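Local atomic coordinates of aromatic-amino-acid:2-oxoglutarate transaminase (Candida albicans, PDB entry 6HND), a protein that probably transfers amino groups from aromatic amino acids, and perhaps 2-aminoadipate, to 2-oxo acids by means of its pyridoxal 5'-phosphate cofactor. Residues G165-L170 with F189-F194; A174-D179 with R332-E337; I184-E187 with P193-R196. One frame throughout, in Å; residues are numbered along the deposited sequence.

Interaction 1: G165-L170 with F189-F194. With PLP (pyridoxal-5'-phosphate), chain E.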
ATOM      1  N   GLY B 165       5.570   2.694  -4.729  1.00 32.91           N
ATOM      2  CA  GLY B 165       6.434   2.281  -5.853  1.00 31.90           C
ATOM      3  C   GLY B 165       5.905   2.740  -7.192  1.00 29.90           C
ATOM      4  O   GLY B 165       4.910   3.468  -7.237  1.00 36.19           O
ATOM      5  N   ALA B 166       6.529   2.299  -8.269  1.00 29.96           N
ATOM      6  CA  ALA B 166       6.174   2.718  -9.634  1.00 31.39           C
ATOM      7  C   ALA B 166       4.769   2.219 -10.007  1.00 32.71           C
ATOM      8  O   ALA B 166       3.965   3.029 -10.510  1.00 33.91           O
ATOM      9  CB  ALA B 166       7.219   2.232 -10.595  1.00 33.36           C
ATOM     10  N   SER B 167       4.489   0.942  -9.770  1.00 32.57           N
ATOM     11  CA  SER B 167       3.201   0.281 -10.084  1.00 33.18           C
ATOM     12  C   SER B 167       2.056   0.957  -9.314  1.00 36.88           C
ATOM     13  O   SER B 167       0.978   1.196  -9.898  1.00 35.69           O
ATOM     14  CB  SER B 167       3.303  -1.197  -9.807  1.00 36.46           C
ATOM     15  OG  SER B 167       4.333  -1.778 -10.603  1.00 38.28           O
ATOM     16  N   ASP B 168       2.290   1.319  -8.055  1.00 35.04           N
ATOM     17  CA  ASP B 168       1.355   2.159  -7.279  1.00 33.71           C
ATOM     18  C   ASP B 168       1.133   3.541  -7.952  1.00 34.93           C
ATOM     19  O   ASP B 168      -0.062   3.985  -8.060  1.00 32.28           O
ATOM     20  CB  ASP B 168       1.861   2.344  -5.848  1.00 32.40           C
ATOM     21  CG  ASP B 168       0.772   2.970  -5.005  1.00 32.22           C
ATOM     22  OD1 ASP B 168      -0.367   2.472  -5.110  1.00 30.03           O
ATOM     23  OD2 ASP B 168       1.058   3.966  -4.291  1.00 33.03           O
ATOM     24  N   GLY B 169       2.211   4.236  -8.338  1.00 32.93           N
ATOM     25  CA  GLY B 169       2.138   5.508  -9.092  1.00 33.28           C
ATOM     26  C   GLY B 169       1.347   5.377 -10.395  1.00 32.76           C
ATOM     27  O   GLY B 169       0.504   6.237 -10.671  1.00 30.18           O
ATOM     28  N   LEU B 170       1.597   4.314 -11.161  1.00 32.58           N
ATOM     29  CA  LEU B 170       0.923   4.024 -12.457  1.00 31.35           C
ATOM     30  C   LEU B 170      -0.576   3.747 -12.268  1.00 31.46           C
ATOM     31  O   LEU B 170      -1.380   4.137 -13.133  1.00 33.82           O
ATOM     32  CB  LEU B 170       1.602   2.818 -13.108  1.00 31.20           C
ATOM     33  CG  LEU B 170       3.041   3.034 -13.575  1.00 31.18           C
ATOM     34  CD1 LEU B 170       3.614   1.719 -14.072  1.00 29.86           C
ATOM     35  CD2 LEU B 170       3.108   4.115 -14.642  1.00 31.27           C
ATOM     36  N   PHE B 189       5.220  -2.713 -27.028  1.00 33.29           N
ATOM     37  CA  PHE B 189       5.926  -3.509 -25.985  1.00 32.69           C
ATOM     38  C   PHE B 189       6.060  -2.602 -24.773  1.00 36.08           C
ATOM     39  O   PHE B 189       6.536  -1.434 -24.947  1.00 35.03           O
ATOM     40  CB  PHE B 189       7.286  -4.042 -26.446  1.00 30.61           C
ATOM     41  CG  PHE B 189       7.180  -4.847 -27.714  1.00 31.18           C
ATOM     42  CD1 PHE B 189       6.843  -6.189 -27.675  1.00 28.97           C
ATOM     43  CD2 PHE B 189       7.381  -4.247 -28.947  1.00 31.46           C
ATOM     44  CE1 PHE B 189       6.702  -6.919 -28.838  1.00 27.05           C
ATOM     45  CE2 PHE B 189       7.221  -4.980 -30.111  1.00 31.58           C
ATOM     46  CZ  PHE B 189       6.870  -6.307 -30.054  1.00 27.80           C
ATOM     47  N   THR B 190       5.625  -3.094 -23.615  1.00 31.94           N
ATOM     48  CA  THR B 190       5.462  -2.245 -22.420  1.00 31.07           C
ATOM     49  C   THR B 190       5.704  -3.052 -21.136  1.00 36.62           C
ATOM     50  O   THR B 190       5.983  -4.288 -21.193  1.00 37.17           O
ATOM     51  CB  THR B 190       4.081  -1.577 -22.456  1.00 32.17           C
ATOM     52  OG1 THR B 190       4.039  -0.490 -21.526  1.00 33.96           O
ATOM     53  CG2 THR B 190       2.957  -2.529 -22.127  1.00 31.06           C
ATOM     54  N   PHE B 191       5.648  -2.337 -20.018  1.00 37.27           N
ATOM     55  CA  PHE B 191       5.503  -2.873 -18.650  1.00 37.20           C
ATOM     56  C   PHE B 191       4.068  -3.391 -18.516  1.00 33.55           C
ATOM     57  O   PHE B 191       3.157  -2.625 -18.167  1.00 32.28           O
ATOM     58  CB  PHE B 191       5.920  -1.792 -17.653  1.00 36.61           C
ATOM     59  CG  PHE B 191       5.895  -2.243 -16.221  1.00 36.57           C
ATOM     60  CD1 PHE B 191       6.752  -3.236 -15.794  1.00 36.12           C
ATOM     61  CD2 PHE B 191       5.004  -1.691 -15.316  1.00 36.41           C
ATOM     62  CE1 PHE B 191       6.716  -3.666 -14.480  1.00 38.80           C
ATOM     63  CE2 PHE B 191       4.974  -2.124 -14.001  1.00 42.43           C
ATOM     64  CZ  PHE B 191       5.837  -3.108 -13.586  1.00 39.37           C
ATOM     65  N   SER B 192       3.902  -4.674 -18.836  1.00 36.49           N
ATOM     66  CA  SER B 192       2.649  -5.488 -18.790  1.00 38.13           C
ATOM     67  C   SER B 192       1.743  -5.145 -17.607  1.00 32.59           C
ATOM     68  O   SER B 192       0.541  -5.018 -17.787  1.00 32.21           O
ATOM     69  CB  SER B 192       2.971  -6.971 -18.788  1.00 36.76           C
ATOM     70  OG  SER B 192       3.418  -7.364 -20.072  1.00 40.70           O
ATOM     71  N   PRO B 193       2.228  -5.043 -16.354  1.00 29.78           N
ATOM     72  CA  PRO B 193       1.313  -4.812 -15.253  1.00 32.84           C
ATOM     73  C   PRO B 193       0.494  -3.520 -15.448  1.00 34.22           C
ATOM     74  O   PRO B 193      -0.653  -3.488 -14.998  1.00 32.71           O
ATOM     75  CB  PRO B 193       2.245  -4.835 -14.032  1.00 35.89           C
ATOM     76  CG  PRO B 193       3.401  -5.707 -14.475  1.00 33.50           C
ATOM     77  CD  PRO B 193       3.608  -5.250 -15.896  1.00 33.04           C
ATOM     78  N   PHE B 194       1.025  -2.530 -16.172  1.00 31.26           N
ATOM     79  CA  PHE B 194       0.276  -1.284 -16.478  1.00 31.60           C
ATOM     80  C   PHE B 194      -1.135  -1.583 -17.031  1.00 35.12           C
ATOM     81  O   PHE B 194      -2.131  -0.880 -16.691  1.00 37.37           O
ATOM     82  CB  PHE B 194       1.027  -0.408 -17.470  1.00 32.03           C
ATOM     83  CG  PHE B 194       0.279   0.856 -17.732  1.00 28.22           C
ATOM     84  CD1 PHE B 194       0.328   1.876 -16.814  1.00 30.09           C
ATOM     85  CD2 PHE B 194      -0.569   0.964 -18.815  1.00 29.65           C
ATOM     86  CE1 PHE B 194      -0.441   3.013 -16.983  1.00 29.74           C
ATOM     87  CE2 PHE B 194      -1.333   2.112 -18.987  1.00 30.55           C
ATOM     88  CZ  PHE B 194      -1.266   3.135 -18.071  1.00 28.63           C
TER
HETATM   89  N1  PLP E 601       7.705   0.445 -14.677  1.00 39.90           N
HETATM   90  C2  PLP E 601       8.792  -0.019 -15.279  1.00 44.47           C
HETATM   91  C2A PLP E 601       9.048   0.447 -16.671  1.00 44.21           C
HETATM   92  C3  PLP E 601       9.684  -0.894 -14.598  1.00 47.94           C
HETATM   93  O3  PLP E 601      10.799  -1.349 -15.246  1.00 45.93           O
HETATM   94  C4  PLP E 601       9.394  -1.289 -13.266  1.00 50.37           C
HETATM   95  C4A PLP E 601      10.372  -2.120 -12.524  1.00 56.35           C
HETATM   96  C5  PLP E 601       8.235  -0.759 -12.659  1.00 46.85           C
HETATM   97  C6  PLP E 601       7.437   0.071 -13.408  1.00 45.98           C
HETATM   98  C5A PLP E 601       7.761  -1.170 -11.289  1.00 42.50           C
HETATM   99  O4P PLP E 601       8.494  -0.592 -10.176  1.00 42.56           O
HETATM  100  P   PLP E 601       7.998  -0.871  -8.658  1.00 38.00           P
HETATM  101  O1P PLP E 601       6.475  -0.910  -8.686  1.00 37.33           O
HETATM  102  O2P PLP E 601       8.634   0.306  -7.922  1.00 34.05           O
HETATM  103  O3P PLP E 601       8.576  -2.190  -8.256  1.00 39.78           O
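Leu170 makes the apolar part of the contact, with both rings: its CD1 lies obliquely to the first, 3.9 Å from Phe191 CD2. Further down the same leucine, CB reaches the edge of the second ring, 4.0 Å from Phe194 CD1, the two side chains crossing at about a right angle. Ser167 adds a polar neighbour, its OG sitting in the plane of the Phe191 ring, 3.5 Å from CE2.

Phe191 CG is anti to the backbone N (chi1 -177°), which sets the ring nearly parallel to one face of the pyridine but offset, PLP C6 lying toward its rim, 3.4 Å from CE2. Pro193 CD covers the centre of the opposite face. Asn252 and Tyr283 also hydrogen-bond the cofactor.

Hydrogen bonds grip the phosphate. Ala166 N gives a nearly straight one to PLP O2P (2.9 Å, 176°), and Ser167 N gives another to PLP O1P. Ser167 OG donates to that same O1P at 3.0 Å, so one residue holds this oxygen twice. Thr338, Ser340, Arg348 and Tyr130 of the second subunit are further partners of PLP.

A phosphate seated on a helix N-terminus, with an aromatic ring against the pyridine, marks the PLP site of this aminotransferase family.

Interaction 2: A174-D179 with R332-E337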
ATOM      1  N   ALA B 174      -3.420   6.044 -13.893  1.00 29.95           N
ATOM      2  CA  ALA B 174      -4.519   5.447 -14.682  1.00 32.16           C
ATOM      3  C   ALA B 174      -5.851   5.889 -14.066  1.00 31.34           C
ATOM      4  O   ALA B 174      -6.712   6.387 -14.801  1.00 31.96           O
ATOM      5  CB  ALA B 174      -4.399   3.950 -14.714  1.00 34.21           C
ATOM      6  N   ASP B 175      -5.978   5.827 -12.741  1.00 34.46           N
ATOM      7  CA  ASP B 175      -7.240   6.215 -12.053  1.00 32.06           C
ATOM      8  C   ASP B 175      -7.546   7.700 -12.294  1.00 31.25           C
ATOM      9  O   ASP B 175      -8.695   8.006 -12.619  1.00 36.58           O
ATOM     10  CB  ASP B 175      -7.187   5.940 -10.558  1.00 32.99           C
ATOM     11  CG  ASP B 175      -8.434   6.423  -9.851  1.00 35.06           C
ATOM     12  OD1 ASP B 175      -9.485   5.746 -10.010  1.00 33.23           O
ATOM     13  OD2 ASP B 175      -8.349   7.492  -9.211  1.00 31.01           O
ATOM     14  N   VAL B 176      -6.564   8.589 -12.140  1.00 30.49           N
ATOM     15  CA  VAL B 176      -6.796  10.056 -12.124  1.00 30.45           C
ATOM     16  C   VAL B 176      -7.080  10.550 -13.542  1.00 33.57           C
ATOM     17  O   VAL B 176      -7.713  11.622 -13.642  1.00 32.53           O
ATOM     18  CB  VAL B 176      -5.639  10.835 -11.467  1.00 35.56           C
ATOM     19  CG1 VAL B 176      -4.487  11.133 -12.428  1.00 35.00           C
ATOM     20  CG2 VAL B 176      -6.138  12.141 -10.868  1.00 37.39           C
ATOM     21  N   PHE B 177      -6.622   9.856 -14.599  1.00 32.05           N
ATOM     22  CA  PHE B 177      -6.819  10.328 -16.003  1.00 34.78           C
ATOM     23  C   PHE B 177      -7.873   9.514 -16.780  1.00 34.06           C
ATOM     24  O   PHE B 177      -8.412  10.083 -17.728  1.00 37.17           O
ATOM     25  CB  PHE B 177      -5.500  10.407 -16.782  1.00 33.11           C
ATOM     26  CG  PHE B 177      -4.566  11.501 -16.337  1.00 32.42           C
ATOM     27  CD1 PHE B 177      -4.986  12.810 -16.269  1.00 32.95           C
ATOM     28  CD2 PHE B 177      -3.240  11.227 -16.051  1.00 35.86           C
ATOM     29  CE1 PHE B 177      -4.126  13.802 -15.839  1.00 35.73           C
ATOM     30  CE2 PHE B 177      -2.365  12.230 -15.657  1.00 35.66           C
ATOM     31  CZ  PHE B 177      -2.813  13.515 -15.537  1.00 34.69           C
ATOM     32  N   LEU B 178      -8.168   8.256 -16.448  1.00 31.66           N
ATOM     33  CA  LEU B 178      -9.005   7.408 -17.334  1.00 31.85           C
ATOM     34  C   LEU B 178     -10.368   7.090 -16.702  1.00 34.67           C
ATOM     35  O   LEU B 178     -10.428   6.405 -15.688  1.00 38.83           O
ATOM     36  CB  LEU B 178      -8.244   6.120 -17.643  1.00 33.06           C
ATOM     37  CG  LEU B 178      -6.892   6.292 -18.316  1.00 33.76           C
ATOM     38  CD1 LEU B 178      -6.204   4.945 -18.456  1.00 34.80           C
ATOM     39  CD2 LEU B 178      -7.024   6.983 -19.654  1.00 30.64           C
ATOM     40  N   ASP B 179     -11.446   7.518 -17.328  1.00 37.03           N
ATOM     41  CA  ASP B 179     -12.817   7.057 -16.997  1.00 36.82           C
ATOM     42  C   ASP B 179     -13.079   5.767 -17.755  1.00 37.45           C
ATOM     43  O   ASP B 179     -12.319   5.464 -18.710  1.00 35.75           O
ATOM     44  CB  ASP B 179     -13.868   8.110 -17.360  1.00 36.29           C
ATOM     45  CG  ASP B 179     -14.008   9.150 -16.271  1.00 37.59           C
ATOM     46  OD1 ASP B 179     -14.137   8.727 -15.089  1.00 37.86           O
ATOM     47  OD2 ASP B 179     -13.967  10.354 -16.597  1.00 37.14           O
ATOM     48  N   ARG B 332      -0.221  18.673 -17.661  1.00 35.06           N
ATOM     49  CA  ARG B 332      -0.792  17.581 -18.496  1.00 34.42           C
ATOM     50  C   ARG B 332       0.091  16.331 -18.351  1.00 34.14           C
ATOM     51  O   ARG B 332      -0.338  15.235 -18.780  1.00 32.10           O
ATOM     52  CB  ARG B 332      -0.947  18.170 -19.897  1.00 39.90           C
ATOM     53  CG  ARG B 332      -0.788  17.236 -21.079  1.00 42.07           C
ATOM     54  CD  ARG B 332      -0.566  18.065 -22.334  1.00 39.77           C
ATOM     55  NE  ARG B 332      -1.558  19.119 -22.527  1.00 39.91           N
ATOM     56  CZ  ARG B 332      -2.814  18.927 -22.922  1.00 40.68           C
ATOM     57  NH1 ARG B 332      -3.275  17.710 -23.142  1.00 47.25           N
ATOM     58  NH2 ARG B 332      -3.620  19.957 -23.107  1.00 39.37           N
ATOM     59  N   VAL B 333       1.276  16.490 -17.754  1.00 33.84           N
ATOM     60  CA  VAL B 333       2.239  15.399 -17.431  1.00 31.93           C
ATOM     61  C   VAL B 333       2.103  14.981 -15.967  1.00 35.16           C
ATOM     62  O   VAL B 333       2.123  15.866 -15.052  1.00 34.94           O
ATOM     63  CB  VAL B 333       3.685  15.840 -17.707  1.00 33.66           C
ATOM     64  CG1 VAL B 333       4.709  14.816 -17.247  1.00 34.67           C
ATOM     65  CG2 VAL B 333       3.862  16.154 -19.182  1.00 35.15           C
ATOM     66  N   LEU B 334       2.080  13.670 -15.748  1.00 33.06           N
ATOM     67  CA  LEU B 334       2.262  13.069 -14.410  1.00 33.48           C
ATOM     68  C   LEU B 334       3.521  12.205 -14.475  1.00 31.41           C
ATOM     69  O   LEU B 334       3.533  11.240 -15.266  1.00 30.10           O
ATOM     70  CB  LEU B 334       1.015  12.237 -14.078  1.00 33.01           C
ATOM     71  CG  LEU B 334       0.962  11.662 -12.669  1.00 34.44           C
ATOM     72  CD1 LEU B 334      -0.475  11.368 -12.285  1.00 33.79           C
ATOM     73  CD2 LEU B 334       1.823  10.402 -12.568  1.00 36.22           C
ATOM     74  N   ARG B 335       4.537  12.528 -13.685  1.00 31.47           N
ATOM     75  CA  ARG B 335       5.800  11.729 -13.662  1.00 32.94           C
ATOM     76  C   ARG B 335       5.739  10.688 -12.534  1.00 32.64           C
ATOM     77  O   ARG B 335       5.472  11.072 -11.365  1.00 28.89           O
ATOM     78  CB  ARG B 335       7.038  12.607 -13.482  1.00 29.14           C
ATOM     79  CG  ARG B 335       8.312  11.791 -13.339  1.00 31.37           C
ATOM     80  CD  ARG B 335       9.524  12.660 -13.073  1.00 34.98           C
ATOM     81  NE  ARG B 335      10.782  11.931 -12.938  1.00 34.86           N
ATOM     82  CZ  ARG B 335      11.512  11.466 -13.941  1.00 34.23           C
ATOM     83  NH1 ARG B 335      11.099  11.598 -15.189  1.00 33.62           N
ATOM     84  NH2 ARG B 335      12.649  10.836 -13.678  1.00 37.50           N
ATOM     85  N   VAL B 336       5.981   9.423 -12.868  1.00 31.84           N
ATOM     86  CA  VAL B 336       6.090   8.333 -11.859  1.00 33.11           C
ATOM     87  C   VAL B 336       7.559   8.031 -11.539  1.00 32.52           C
ATOM     88  O   VAL B 336       8.325   7.675 -12.464  1.00 33.37           O
ATOM     89  CB  VAL B 336       5.357   7.082 -12.372  1.00 35.11           C
ATOM     90  CG1 VAL B 336       5.472   5.918 -11.385  1.00 31.87           C
ATOM     91  CG2 VAL B 336       3.911   7.432 -12.656  1.00 36.30           C
ATOM     92  N   GLU B 337       7.920   8.117 -10.265  1.00 31.51           N
ATOM     93  CA  GLU B 337       9.250   7.717  -9.748  1.00 34.67           C
ATOM     94  C   GLU B 337       9.097   6.548  -8.768  1.00 36.36           C
ATOM     95  O   GLU B 337       7.968   6.351  -8.263  1.00 35.20           O
ATOM     96  CB  GLU B 337       9.921   8.889  -9.034  1.00 34.77           C
ATOM     97  CG  GLU B 337      10.383   9.986  -9.967  1.00 33.56           C
ATOM     98  CD  GLU B 337      11.881  10.240 -10.036  1.00 32.15           C
ATOM     99  OE1 GLU B 337      12.691   9.447  -9.483  1.00 33.48           O
ATOM    100  OE2 GLU B 337      12.233  11.211 -10.666  1.00 29.88           O
TER
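Arg332 meets the other segment through its backbone, its carbonyl O lying obliquely to the Phe177 ring in a loose approach to CZ. Its side chain leaves the backbone pointing away from the helix, and the guanidinium is held by the carbonyl of Phe275 and by a salt bridge to Asp274.

Leu334, next but one, carries the contact. Its CB stands at the edge of the Phe177 ring, near the ring plane and 3.7 Å from CE2. CG is anti to the backbone N (chi1 -174°), a torsion that puts CD1 4.0 Å from Phe177 CE2 and equally far from Val176 CG1, the valine and leucine meeting tip to tip. Val176 CG1 also sits 3.8 Å above the centre of the Phe177 ring, so this one methyl bridges ring face and leucine. Here the C-terminal end of helix 166-177 covers strand 333-338 within the seven-stranded mixed sheet of the aminotransferase large domain. Ala276 and Ile278 of the adjacent strand 276-280 also touch Phe177, and Val358 of helix 356-369 packs on both Val176 and Leu334.

Arg335 and Glu337 pair with each other instead of meeting the helix. Arg335 NE and NH2 form a side-on salt bridge to the single atom Glu337 OE2, in the guanidinium plane but from one face of the carboxylate, the NE bond being 2.8 Å long at 159°. Asp281 and Glu279 also bind this arginine, while Tyr285 OH hydrogen-bonds to OE2 of Glu337.

Interaction 3: I184-E187 with P193-R196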
ATOM      1  N   ILE B 184      -6.359   4.614 -23.680  1.00 34.86           N
ATOM      2  CA  ILE B 184      -4.964   5.038 -23.397  1.00 32.82           C
ATOM      3  C   ILE B 184      -4.070   4.424 -24.462  1.00 32.58           C
ATOM      4  O   ILE B 184      -4.240   3.224 -24.805  1.00 31.08           O
ATOM      5  CB  ILE B 184      -4.485   4.716 -21.970  1.00 33.27           C
ATOM      6  CG1 ILE B 184      -3.072   5.273 -21.772  1.00 33.82           C
ATOM      7  CG2 ILE B 184      -4.587   3.237 -21.672  1.00 32.87           C
ATOM      8  CD1 ILE B 184      -2.671   5.525 -20.354  1.00 35.29           C
ATOM      9  N   LEU B 185      -3.205   5.270 -24.988  1.00 30.15           N
ATOM     10  CA  LEU B 185      -2.136   4.922 -25.949  1.00 31.88           C
ATOM     11  C   LEU B 185      -0.994   4.300 -25.153  1.00 31.99           C
ATOM     12  O   LEU B 185      -0.480   4.988 -24.233  1.00 31.11           O
ATOM     13  CB  LEU B 185      -1.668   6.214 -26.618  1.00 30.99           C
ATOM     14  CG  LEU B 185      -2.728   6.912 -27.435  1.00 32.78           C
ATOM     15  CD1 LEU B 185      -2.314   8.341 -27.731  1.00 35.21           C
ATOM     16  CD2 LEU B 185      -2.981   6.116 -28.712  1.00 33.75           C
ATOM     17  N   VAL B 186      -0.611   3.075 -25.497  1.00 29.58           N
ATOM     18  CA  VAL B 186       0.476   2.355 -24.791  1.00 30.38           C
ATOM     19  C   VAL B 186       1.497   1.883 -25.830  1.00 33.72           C
ATOM     20  O   VAL B 186       1.081   1.353 -26.889  1.00 32.89           O
ATOM     21  CB  VAL B 186      -0.109   1.205 -23.958  1.00 31.31           C
ATOM     22  CG1 VAL B 186       0.970   0.401 -23.273  1.00 31.49           C
ATOM     23  CG2 VAL B 186      -1.110   1.711 -22.927  1.00 33.46           C
ATOM     24  N   GLU B 187       2.783   2.066 -25.531  1.00 33.44           N
ATOM     25  CA  GLU B 187       3.901   1.455 -26.311  1.00 33.57           C
ATOM     26  C   GLU B 187       3.603  -0.035 -26.518  1.00 33.02           C
ATOM     27  O   GLU B 187       3.305  -0.703 -25.542  1.00 36.83           O
ATOM     28  CB  GLU B 187       5.241   1.732 -25.625  1.00 31.06           C
ATOM     29  CG  GLU B 187       5.596   3.210 -25.628  1.00 30.93           C
ATOM     30  CD  GLU B 187       6.612   3.683 -24.613  1.00 34.68           C
ATOM     31  OE1 GLU B 187       6.704   3.049 -23.541  1.00 37.78           O
ATOM     32  OE2 GLU B 187       7.235   4.750 -24.849  1.00 34.02           O
ATOM     33  N   PRO B 193       2.228  -5.043 -16.354  1.00 29.78           N
ATOM     34  CA  PRO B 193       1.313  -4.812 -15.253  1.00 32.84           C
ATOM     35  C   PRO B 193       0.494  -3.520 -15.448  1.00 34.22           C
ATOM     36  O   PRO B 193      -0.653  -3.488 -14.998  1.00 32.71           O
ATOM     37  CB  PRO B 193       2.245  -4.835 -14.032  1.00 35.89           C
ATOM     38  CG  PRO B 193       3.401  -5.707 -14.475  1.00 33.50           C
ATOM     39  CD  PRO B 193       3.608  -5.250 -15.896  1.00 33.04           C
ATOM     40  N   PHE B 194       1.025  -2.530 -16.172  1.00 31.26           N
ATOM     41  CA  PHE B 194       0.276  -1.284 -16.478  1.00 31.60           C
ATOM     42  C   PHE B 194      -1.135  -1.583 -17.031  1.00 35.12           C
ATOM     43  O   PHE B 194      -2.131  -0.880 -16.691  1.00 37.37           O
ATOM     44  CB  PHE B 194       1.027  -0.408 -17.470  1.00 32.03           C
ATOM     45  CG  PHE B 194       0.279   0.856 -17.732  1.00 28.22           C
ATOM     46  CD1 PHE B 194       0.328   1.876 -16.814  1.00 30.09           C
ATOM     47  CD2 PHE B 194      -0.569   0.964 -18.815  1.00 29.65           C
ATOM     48  CE1 PHE B 194      -0.441   3.013 -16.983  1.00 29.74           C
ATOM     49  CE2 PHE B 194      -1.333   2.112 -18.987  1.00 30.55           C
ATOM     50  CZ  PHE B 194      -1.266   3.135 -18.071  1.00 28.63           C
ATOM     51  N   LEU B 195      -1.252  -2.576 -17.902  1.00 32.57           N
ATOM     52  CA  LEU B 195      -2.552  -2.913 -18.520  1.00 33.42           C
ATOM     53  C   LEU B 195      -3.564  -3.346 -17.450  1.00 36.50           C
ATOM     54  O   LEU B 195      -4.778  -3.184 -17.687  1.00 37.26           O
ATOM     55  CB  LEU B 195      -2.333  -3.990 -19.578  1.00 34.17           C
ATOM     56  CG  LEU B 195      -1.377  -3.578 -20.696  1.00 35.66           C
ATOM     57  CD1 LEU B 195      -1.048  -4.775 -21.575  1.00 36.61           C
ATOM     58  CD2 LEU B 195      -1.939  -2.412 -21.504  1.00 33.00           C
ATOM     59  N   ARG B 196      -3.120  -3.866 -16.308  1.00 34.51           N
ATOM     60  CA  ARG B 196      -4.063  -4.219 -15.220  1.00 35.93           C
ATOM     61  C   ARG B 196      -4.693  -2.927 -14.672  1.00 34.88           C
ATOM     62  O   ARG B 196      -5.917  -2.907 -14.393  1.00 35.36           O
ATOM     63  CB  ARG B 196      -3.325  -4.997 -14.137  1.00 42.15           C
ATOM     64  CG  ARG B 196      -2.852  -6.373 -14.581  1.00 51.96           C
ATOM     65  CD  ARG B 196      -2.177  -7.042 -13.394  1.00 69.08           C
ATOM     66  NE  ARG B 196      -2.124  -8.501 -13.453  1.00 82.84           N
ATOM     67  CZ  ARG B 196      -3.046  -9.343 -12.964  1.00 97.17           C
ATOM     68  NH1 ARG B 196      -4.147  -8.900 -12.368  1.00 92.06           N
ATOM     69  NH2 ARG B 196      -2.845 -10.648 -13.076  1.00108.32           N
TER
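Ile184 CG1 and Phe194 CG both lie anti to their backbone nitrogens (chi1 -177° in the isoleucine, whose chi2 of 157° carries CD1 onward), and the two side chains approach from opposite directions. This brings the methyl to the rim of the ring, with Ile184 CD1 3.6 Å from Phe194 CZ and 3.9 Å from Phe194 CE2. It arrives at the edge, close to the ring plane.

Two residues on, Val186 points the same way from the strand and touches the same corner of the ring. Its CG2 lies obliquely to the ring, 4.0 Å from Phe194 CE2, so that carbon is shared between the isoleucine and the valine. The other branch turns to Leu195: Val186 CG1 and Leu195 CD2 are 4.4 Å apart, a looser touch made because the end of the leucine comes nearer than its CB. Only carbon meets carbon among these four side chains.

Tyr245 of strand 243-246 stacks on the Phe194 ring and also touches both Ile184 and Val186, while Leu195 rests on Ala205 of strand 204-208. Helix 193-200 thus spans the beta-alpha-beta crossover from strand 183-187 to the parallel strand 204-208, packed over their face of the large sheet.

Phe194 joins interaction 1 to interaction 3: Leu170 meets its ring edge at CD1, Ile184 meets it at CZ, and Val186 comes in obliquely near CE2, the two contact centres being 8 Å apart. Helix 166-177 ties interaction 1 to interaction 2, its first turn holding the PLP phosphate and its last turn packing on strand 333-338. The two also touch directly, with Leu170 CD2 3.9 Å from Val336 CG2. Between interactions 2 and 3, Leu178 CD1 lies 3.9 Å from Ile184 CB. From PLP, the Phe194 side chain lies about 7 Å away and that of Leu334 about 12 Å.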